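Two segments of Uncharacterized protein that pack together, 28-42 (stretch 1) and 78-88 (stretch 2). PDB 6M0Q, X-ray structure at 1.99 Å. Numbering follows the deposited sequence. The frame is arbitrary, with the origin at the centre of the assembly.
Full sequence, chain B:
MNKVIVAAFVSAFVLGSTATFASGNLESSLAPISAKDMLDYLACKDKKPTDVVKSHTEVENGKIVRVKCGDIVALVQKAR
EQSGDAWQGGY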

ATOM      1  N   SER B  28      34.939 -20.031   9.599  1.00 66.21           N
ATOM      2  CA  SER B  28      35.421 -19.275   8.446  1.00 62.50           C
ATOM      3  C   SER B  28      34.379 -19.260   7.314  1.00 54.56           C
ATOM      4  O   SER B  28      33.311 -19.849   7.447  1.00 52.00           O
ATOM      5  CB  SER B  28      36.745 -19.853   7.943  1.00 64.14           C
ATOM      6  OG  SER B  28      37.256 -19.069   6.878  1.00 65.52           O
ATOM      7  N   SER B  29      34.714 -18.597   6.209  1.00 49.93           N
ATOM      8  CA  SER B  29      33.768 -18.344   5.132  1.00 49.04           C
ATOM      9  C   SER B  29      33.563 -19.562   4.241  1.00 45.27           C
ATOM     10  O   SER B  29      34.469 -20.367   4.018  1.00 45.31           O
ATOM     11  CB  SER B  29      34.238 -17.181   4.263  1.00 51.83           C
ATOM     12  OG  SER B  29      34.059 -15.955   4.936  1.00 55.04           O
ATOM     13  N   LEU B  30      32.353 -19.670   3.711  1.00 41.13           N
ATOM     14  CA  LEU B  30      32.040 -20.664   2.696  1.00 40.34           C
ATOM     15  C   LEU B  30      32.564 -20.220   1.335  1.00 37.95           C
ATOM     16  O   LEU B  30      32.404 -19.055   0.938  1.00 36.23           O
ATOM     17  CB  LEU B  30      30.530 -20.857   2.618  1.00 41.14           C
ATOM     18  CG  LEU B  30      29.818 -22.089   3.160  1.00 40.34           C
ATOM     19  CD1 LEU B  30      30.674 -22.900   4.133  1.00 36.99           C
ATOM     20  CD2 LEU B  30      28.495 -21.635   3.764  1.00 37.73           C
ATOM     21  N   ALA B  31      33.179 -21.150   0.613  1.00 36.02           N
ATOM     22  CA  ALA B  31      33.543 -20.877  -0.769  1.00 35.63           C
ATOM     23  C   ALA B  31      32.270 -20.539  -1.544  1.00 37.16           C
ATOM     24  O   ALA B  31      31.250 -21.227  -1.387  1.00 37.34           O
ATOM     25  CB  ALA B  31      34.261 -22.072  -1.396  1.00 36.51           C
ATOM     26  N   PRO B  32      32.259 -19.469  -2.326  1.00 36.69           N
ATOM     27  CA  PRO B  32      31.005 -19.049  -2.947  1.00 34.99           C
ATOM     28  C   PRO B  32      30.522 -20.074  -3.956  1.00 33.13           C
ATOM     29  O   PRO B  32      31.309 -20.775  -4.600  1.00 31.69           O
ATOM     30  CB  PRO B  32      31.363 -17.716  -3.612  1.00 36.13           C
ATOM     31  CG  PRO B  32      32.514 -17.214  -2.813  1.00 36.60           C
ATOM     32  CD  PRO B  32      33.316 -18.462  -2.514  1.00 37.95           C
ATOM     33  N   ILE B  33      29.205 -20.204  -4.029  1.00 30.61           N
ATOM     34  CA  ILE B  33      28.540 -21.009  -5.036  1.00 30.24           C
ATOM     35  C   ILE B  33      27.403 -20.152  -5.552  1.00 30.91           C
ATOM     36  O   ILE B  33      26.610 -19.626  -4.761  1.00 31.14           O
ATOM     37  CB  ILE B  33      28.021 -22.354  -4.482  1.00 27.91           C
ATOM     38  CG1 ILE B  33      29.152 -23.135  -3.802  1.00 31.88           C
ATOM     39  CG2 ILE B  33      27.336 -23.174  -5.603  1.00 28.25           C
ATOM     40  CD1 ILE B  33      28.719 -24.447  -3.175  1.00 30.63           C
ATOM     41  N   SER B  34      27.363 -19.967  -6.865  1.00 31.19           N
ATOM     42  CA  SER B  34      26.339 -19.149  -7.477  1.00 31.31           C
ATOM     43  C   SER B  34      24.961 -19.740  -7.210  1.00 26.74           C
ATOM     44  O   SER B  34      24.796 -20.940  -6.942  1.00 25.06           O
ATOM     45  CB  SER B  34      26.559 -19.063  -8.979  1.00 32.40           C
ATOM     46  OG  SER B  34      26.269 -20.331  -9.541  1.00 35.75           O
ATOM     47  N   ALA B  35      23.958 -18.878  -7.325  1.00 23.30           N
ATOM     48  CA  ALA B  35      22.595 -19.322  -7.105  1.00 23.06           C
ATOM     49  C   ALA B  35      22.187 -20.367  -8.131  1.00 22.61           C
ATOM     50  O   ALA B  35      21.505 -21.344  -7.787  1.00 25.43           O
ATOM     51  CB  ALA B  35      21.642 -18.125  -7.139  1.00 22.90           C
ATOM     52  N   LYS B  36      22.586 -20.187  -9.401  1.00 23.00           N
ATOM     53  CA  LYS B  36      22.178 -21.168 -10.409  1.00 26.17           C
ATOM     54  C   LYS B  36      22.781 -22.531 -10.115  1.00 30.61           C
ATOM     55  O   LYS B  36      22.153 -23.567 -10.380  1.00 33.41           O
ATOM     56  CB  LYS B  36      22.571 -20.712 -11.811  1.00 28.91           C
ATOM     57  CG  LYS B  36      24.052 -20.501 -12.014  1.00 31.11           C
ATOM     58  CD  LYS B  36      24.311 -20.082 -13.435  1.00 33.58           C
ATOM     59  CE  LYS B  36      24.080 -21.233 -14.375  1.00 34.39           C
ATOM     60  NZ  LYS B  36      25.128 -22.264 -14.173  1.00 37.85           N
ATOM     61  N   ASP B  37      23.990 -22.552  -9.554  1.00 29.63           N
ATOM     62  CA  ASP B  37      24.615 -23.824  -9.211  1.00 32.95           C
ATOM     63  C   ASP B  37      23.952 -24.453  -7.992  1.00 31.72           C
ATOM     64  O   ASP B  37      23.777 -25.675  -7.945  1.00 34.32           O
ATOM     65  CB  ASP B  37      26.118 -23.648  -8.977  1.00 33.42           C
ATOM     66  CG  ASP B  37      26.911 -23.433 -10.273  1.00 39.75           C
ATOM     67  OD1 ASP B  37      28.047 -22.909 -10.178  1.00 44.23           O
ATOM     68  OD2 ASP B  37      26.415 -23.777 -11.375  1.00 41.12           O
ATOM     69  N   MET B  38      23.583 -23.640  -6.995  1.00 29.01           N
ATOM     70  CA  MET B  38      22.798 -24.142  -5.867  1.00 27.48           C
ATOM     71  C   MET B  38      21.495 -24.758  -6.349  1.00 28.60           C
ATOM     72  O   MET B  38      21.102 -25.851  -5.911  1.00 29.45           O
ATOM     73  CB  MET B  38      22.510 -23.009  -4.880  1.00 28.31           C
ATOM     74  CG  MET B  38      23.714 -22.541  -4.075  1.00 34.73           C
ATOM     75  SD  MET B  38      24.439 -23.876  -3.090  1.00 39.95           S
ATOM     76  CE  MET B  38      23.132 -24.220  -1.892  1.00 39.55           C
ATOM     77  N   LEU B  39      20.808 -24.058  -7.254  1.00 25.82           N
ATOM     78  CA  LEU B  39      19.579 -24.582  -7.824  1.00 24.93           C
ATOM     79  C   LEU B  39      19.823 -25.915  -8.511  1.00 28.72           C
ATOM     80  O   LEU B  39      19.106 -26.890  -8.262  1.00 28.95           O
ATOM     81  CB  LEU B  39      18.986 -23.568  -8.797  1.00 21.69           C
ATOM     82  CG  LEU B  39      18.279 -22.500  -7.967  1.00 22.30           C
ATOM     83  CD1 LEU B  39      18.078 -21.269  -8.799  1.00 22.19           C
ATOM     84  CD2 LEU B  39      16.961 -23.064  -7.417  1.00 21.49           C
ATOM     85  N   ASP B  40      20.826 -25.972  -9.394  1.00 28.27           N
ATOM     86  CA  ASP B  40      21.117 -27.213 -10.106  1.00 28.43           C
ATOM     87  C   ASP B  40      21.495 -28.317  -9.138  1.00 30.90           C
ATOM     88  O   ASP B  40      21.101 -29.472  -9.320  1.00 35.33           O
ATOM     89  CB  ASP B  40      22.225 -26.968 -11.125  1.00 30.29           C
ATOM     90  CG  ASP B  40      21.780 -25.993 -12.225  1.00 35.01           C
ATOM     91  OD1 ASP B  40      20.562 -25.689 -12.254  1.00 35.61           O
ATOM     92  OD2 ASP B  40      22.614 -25.546 -13.044  1.00 35.50           O
ATOM     93  N   TYR B  41      22.238 -27.968  -8.089  1.00 29.41           N
ATOM     94  CA  TYR B  41      22.617 -28.942  -7.074  1.00 32.73           C
ATOM     95  C   TYR B  41      21.385 -29.497  -6.358  1.00 33.51           C
ATOM     96  O   TYR B  41      21.230 -30.717  -6.220  1.00 36.22           O
ATOM     97  CB  TYR B  41      23.594 -28.283  -6.104  1.00 34.52           C
ATOM     98  CG  TYR B  41      24.184 -29.232  -5.110  1.00 39.07           C
ATOM     99  CD1 TYR B  41      24.932 -30.330  -5.526  1.00 42.90           C
ATOM    100  CD2 TYR B  41      24.005 -29.030  -3.756  1.00 40.40           C
ATOM    101  CE1 TYR B  41      25.478 -31.209  -4.615  1.00 44.06           C
ATOM    102  CE2 TYR B  41      24.551 -29.895  -2.840  1.00 42.62           C
ATOM    103  CZ  TYR B  41      25.285 -30.975  -3.269  1.00 45.12           C
ATOM    104  OH  TYR B  41      25.819 -31.820  -2.332  1.00 49.92           O
ATOM    105  N   LEU B  42      20.461 -28.619  -5.949  1.00 30.53           N
ATOM    106  CA  LEU B  42      19.212 -29.088  -5.351  1.00 31.29           C
ATOM    107  C   LEU B  42      18.420 -29.960  -6.315  1.00 33.03           C
ATOM    108  O   LEU B  42      17.820 -30.961  -5.909  1.00 38.36           O
ATOM    109  CB  LEU B  42      18.357 -27.906  -4.912  1.00 29.30           C
ATOM    110  CG  LEU B  42      18.946 -27.075  -3.782  1.00 31.11           C
ATOM    111  CD1 LEU B  42      18.126 -25.828  -3.692  1.00 33.53           C
ATOM    112  CD2 LEU B  42      18.898 -27.844  -2.482  1.00 31.56           C
ATOM    113  N   LYS B  78      33.805 -29.559  -5.063  1.00 60.77           N
ATOM    114  CA  LYS B  78      35.084 -28.856  -5.087  1.00 63.95           C
ATOM    115  C   LYS B  78      34.999 -27.504  -4.385  1.00 60.79           C
ATOM    116  O   LYS B  78      36.011 -27.014  -3.871  1.00 62.99           O
ATOM    117  CB  LYS B  78      35.586 -28.692  -6.521  1.00 70.92           C
ATOM    118  CG  LYS B  78      35.150 -27.422  -7.216  1.00 78.00           C
ATOM    119  CD  LYS B  78      35.603 -27.437  -8.675  1.00 86.38           C
ATOM    120  CE  LYS B  78      35.110 -26.205  -9.436  1.00 90.42           C
ATOM    121  NZ  LYS B  78      35.226 -26.354 -10.921  1.00 91.16           N
ATOM    122  N   ALA B  79      33.813 -26.891  -4.339  1.00 52.24           N
ATOM    123  CA  ALA B  79      33.638 -25.722  -3.482  1.00 47.85           C
ATOM    124  C   ALA B  79      33.619 -26.125  -2.011  1.00 49.67           C
ATOM    125  O   ALA B  79      34.150 -25.405  -1.156  1.00 50.16           O
ATOM    126  CB  ALA B  79      32.354 -24.969  -3.851  1.00 42.72           C
ATOM    127  N   ARG B  80      33.004 -27.270  -1.696  1.00 50.95           N
ATOM    128  CA  ARG B  80      33.010 -27.777  -0.327  1.00 54.59           C
ATOM    129  C   ARG B  80      34.413 -28.172   0.121  1.00 60.01           C
ATOM    130  O   ARG B  80      34.759 -27.974   1.290  1.00 59.96           O
ATOM    131  CB  ARG B  80      32.060 -28.969  -0.198  1.00 54.46           C
ATOM    132  CG  ARG B  80      30.630 -28.685  -0.613  1.00 53.86           C
ATOM    133  CD  ARG B  80      29.921 -27.797   0.379  1.00 53.59           C
ATOM    134  NE  ARG B  80      28.573 -27.410  -0.055  1.00 53.25           N
ATOM    135  CZ  ARG B  80      27.522 -28.227  -0.038  1.00 54.52           C
ATOM    136  NH1 ARG B  80      27.662 -29.492   0.363  1.00 53.40           N
ATOM    137  NH2 ARG B  80      26.332 -27.784  -0.426  1.00 54.81           N
ATOM    138  N   GLU B  81      35.224 -28.741  -0.782  1.00 65.41           N
ATOM    139  CA  GLU B  81      36.629 -28.994  -0.468  1.00 72.78           C
ATOM    140  C   GLU B  81      37.353 -27.697  -0.142  1.00 74.60           C
ATOM    141  O   GLU B  81      38.086 -27.619   0.852  1.00 75.13           O
ATOM    142  CB  GLU B  81      37.324 -29.715  -1.630  1.00 77.89           C
ATOM    143  CG  GLU B  81      36.855 -31.157  -1.857  1.00 84.19           C
ATOM    144  CD  GLU B  81      37.210 -31.714  -3.249  1.00 88.49           C
ATOM    145  OE1 GLU B  81      38.016 -31.079  -3.971  1.00 90.31           O
ATOM    146  OE2 GLU B  81      36.673 -32.788  -3.619  1.00 88.33           O
ATOM    147  N   GLN B  82      37.153 -26.662  -0.962  1.00 75.51           N
ATOM    148  CA  GLN B  82      37.794 -25.381  -0.692  1.00 77.21           C
ATOM    149  C   GLN B  82      37.276 -24.750   0.602  1.00 74.73           C
ATOM    150  O   GLN B  82      38.016 -24.012   1.262  1.00 73.78           O
ATOM    151  CB  GLN B  82      37.598 -24.436  -1.881  1.00 80.85           C
ATOM    152  CG  GLN B  82      38.222 -23.057  -1.706  1.00 85.45           C
ATOM    153  CD  GLN B  82      37.853 -22.092  -2.825  1.00 88.91           C
ATOM    154  OE1 GLN B  82      37.461 -22.509  -3.921  1.00 89.07           O
ATOM    155  NE2 GLN B  82      37.972 -20.790  -2.549  1.00 90.30           N
ATOM    156  N   SER B  83      36.025 -25.039   0.989  1.00 73.46           N
ATOM    157  CA  SER B  83      35.490 -24.487   2.238  1.00 72.70           C
ATOM    158  C   SER B  83      36.157 -25.114   3.462  1.00 75.27           C
ATOM    159  O   SER B  83      36.325 -24.439   4.488  1.00 74.00           O
ATOM    160  CB  SER B  83      33.966 -24.673   2.317  1.00 68.64           C
ATOM    161  OG  SER B  83      33.255 -23.885   1.367  1.00 64.04           O
ATOM    162  N   GLY B  84      36.536 -26.390   3.377  1.00 76.94           N
ATOM    163  CA  GLY B  84      37.192 -27.042   4.500  1.00 76.97           C
ATOM    164  C   GLY B  84      36.257 -27.183   5.682  1.00 77.70           C
ATOM    165  O   GLY B  84      35.131 -27.683   5.559  1.00 75.43           O
ATOM    166  N   ASP B  85      36.726 -26.730   6.848  1.00 80.67           N
ATOM    167  CA  ASP B  85      35.956 -26.800   8.086  1.00 81.95           C
ATOM    168  C   ASP B  85      34.795 -25.815   8.130  1.00 78.12           C
ATOM    169  O   ASP B  85      33.940 -25.942   9.014  1.00 78.23           O
ATOM    170  CB  ASP B  85      36.863 -26.551   9.295  1.00 85.64           C
ATOM    171  CG  ASP B  85      37.821 -27.690   9.548  1.00 89.85           C
ATOM    172  OD1 ASP B  85      37.523 -28.831   9.123  1.00 91.33           O
ATOM    173  OD2 ASP B  85      38.870 -27.438  10.178  1.00 92.54           O
ATOM    174  N   ALA B  86      34.753 -24.835   7.223  1.00 75.47           N
ATOM    175  CA  ALA B  86      33.609 -23.930   7.169  1.00 72.70           C
ATOM    176  C   ALA B  86      32.300 -24.693   6.963  1.00 70.74           C
ATOM    177  O   ALA B  86      31.264 -24.320   7.531  1.00 67.83           O
ATOM    178  CB  ALA B  86      33.819 -22.893   6.061  1.00 72.52           C
ATOM    179  N   TRP B  87      32.324 -25.768   6.172  1.00 70.39           N
ATOM    180  CA  TRP B  87      31.139 -26.596   5.946  1.00 67.13           C
ATOM    181  C   TRP B  87      31.066 -27.662   7.035  1.00 69.29           C
ATOM    182  O   TRP B  87      31.800 -28.653   7.001  1.00 66.30           O
ATOM    183  CB  TRP B  87      31.173 -27.221   4.558  1.00 62.86           C
ATOM    184  CG  TRP B  87      29.895 -27.913   4.204  1.00 61.05           C
ATOM    185  CD1 TRP B  87      29.671 -29.261   4.168  1.00 60.88           C
ATOM    186  CD2 TRP B  87      28.649 -27.288   3.857  1.00 58.91           C
ATOM    187  NE1 TRP B  87      28.364 -29.515   3.794  1.00 59.59           N
ATOM    188  CE2 TRP B  87      27.717 -28.322   3.602  1.00 58.68           C
ATOM    189  CE3 TRP B  87      28.233 -25.957   3.726  1.00 56.06           C
ATOM    190  CZ2 TRP B  87      26.396 -28.063   3.221  1.00 56.91           C
ATOM    191  CZ3 TRP B  87      26.923 -25.702   3.348  1.00 55.27           C
ATOM    192  CH2 TRP B  87      26.021 -26.751   3.103  1.00 54.82           C
ATOM    193  N   GLN B  88      30.171 -27.456   8.003  1.00 74.20           N
ATOM    194  CA  GLN B  88      29.959 -28.373   9.116  1.00 75.98           C
ATOM    195  C   GLN B  88      28.948 -29.471   8.779  1.00 71.65           C
ATOM    196  O   GLN B  88      28.496 -30.193   9.674  1.00 70.87           O
ATOM    197  CB  GLN B  88      29.525 -27.574  10.360  1.00 81.24           C
ATOM    198  CG  GLN B  88      29.420 -28.341  11.694  1.00 89.63           C
ATOM    199  CD  GLN B  88      30.620 -29.247  11.980  1.00 95.27           C
ATOM    200  OE1 GLN B  88      31.770 -28.805  11.937  1.00 95.94           O
ATOM    201  NE2 GLN B  88      30.348 -30.523  12.272  1.00 96.55           N
TER
HETATM  202  O   HOH W   1      30.796 -23.798  -0.118  1.00 31.71           O

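Residues 28-34 run as an extended loop along the end of the helix at 78-83, then lead into the helix that starts at Ala35. The CA atoms come closest at Ala31 and Ser83 (5.1 Å) and at Ser28 and Ala86 (5.2 Å). Stretch 2 leaves its helix at Gly84, whose positive phi suits glycine, and makes a short 3-10 turn at 85-86.

One direct hydrogen bond joins the stretches. Ala31 N donates to Ser83 OG at 2.8 Å, so the serine hydroxyl satisfies an amide that lies in a loop, outside the regular hydrogen bonding of a helix. A water lies 2.9 Å from both Ala31 O and Ser83 OG and donates to the carbonyl, so both polar backbone atoms of Ala31 are linked to this serine.

Around this point the side chains that meet are mostly apolar. The small Ala31 side chain lets the loop lie close to the helix: its CB lies against the backbone carbonyl, 3.3 Å from Ala79 O, and is 4.2 Å from Ala79 CB. Ile33 CG1 packs on Ala79 CB at 3.7 Å. Leu30 CD1 reaches Ala86 CB at 3.7 Å and the Trp87 ring edge, at CE3, at 3.9 Å.

Arg80 CB points away, but its long side chain returns, bringing NH2 to 3.7 Å from Tyr41 CE2.

Ser34 caps the following helix: its OG accepts from Asp37 N at 3.2 Å.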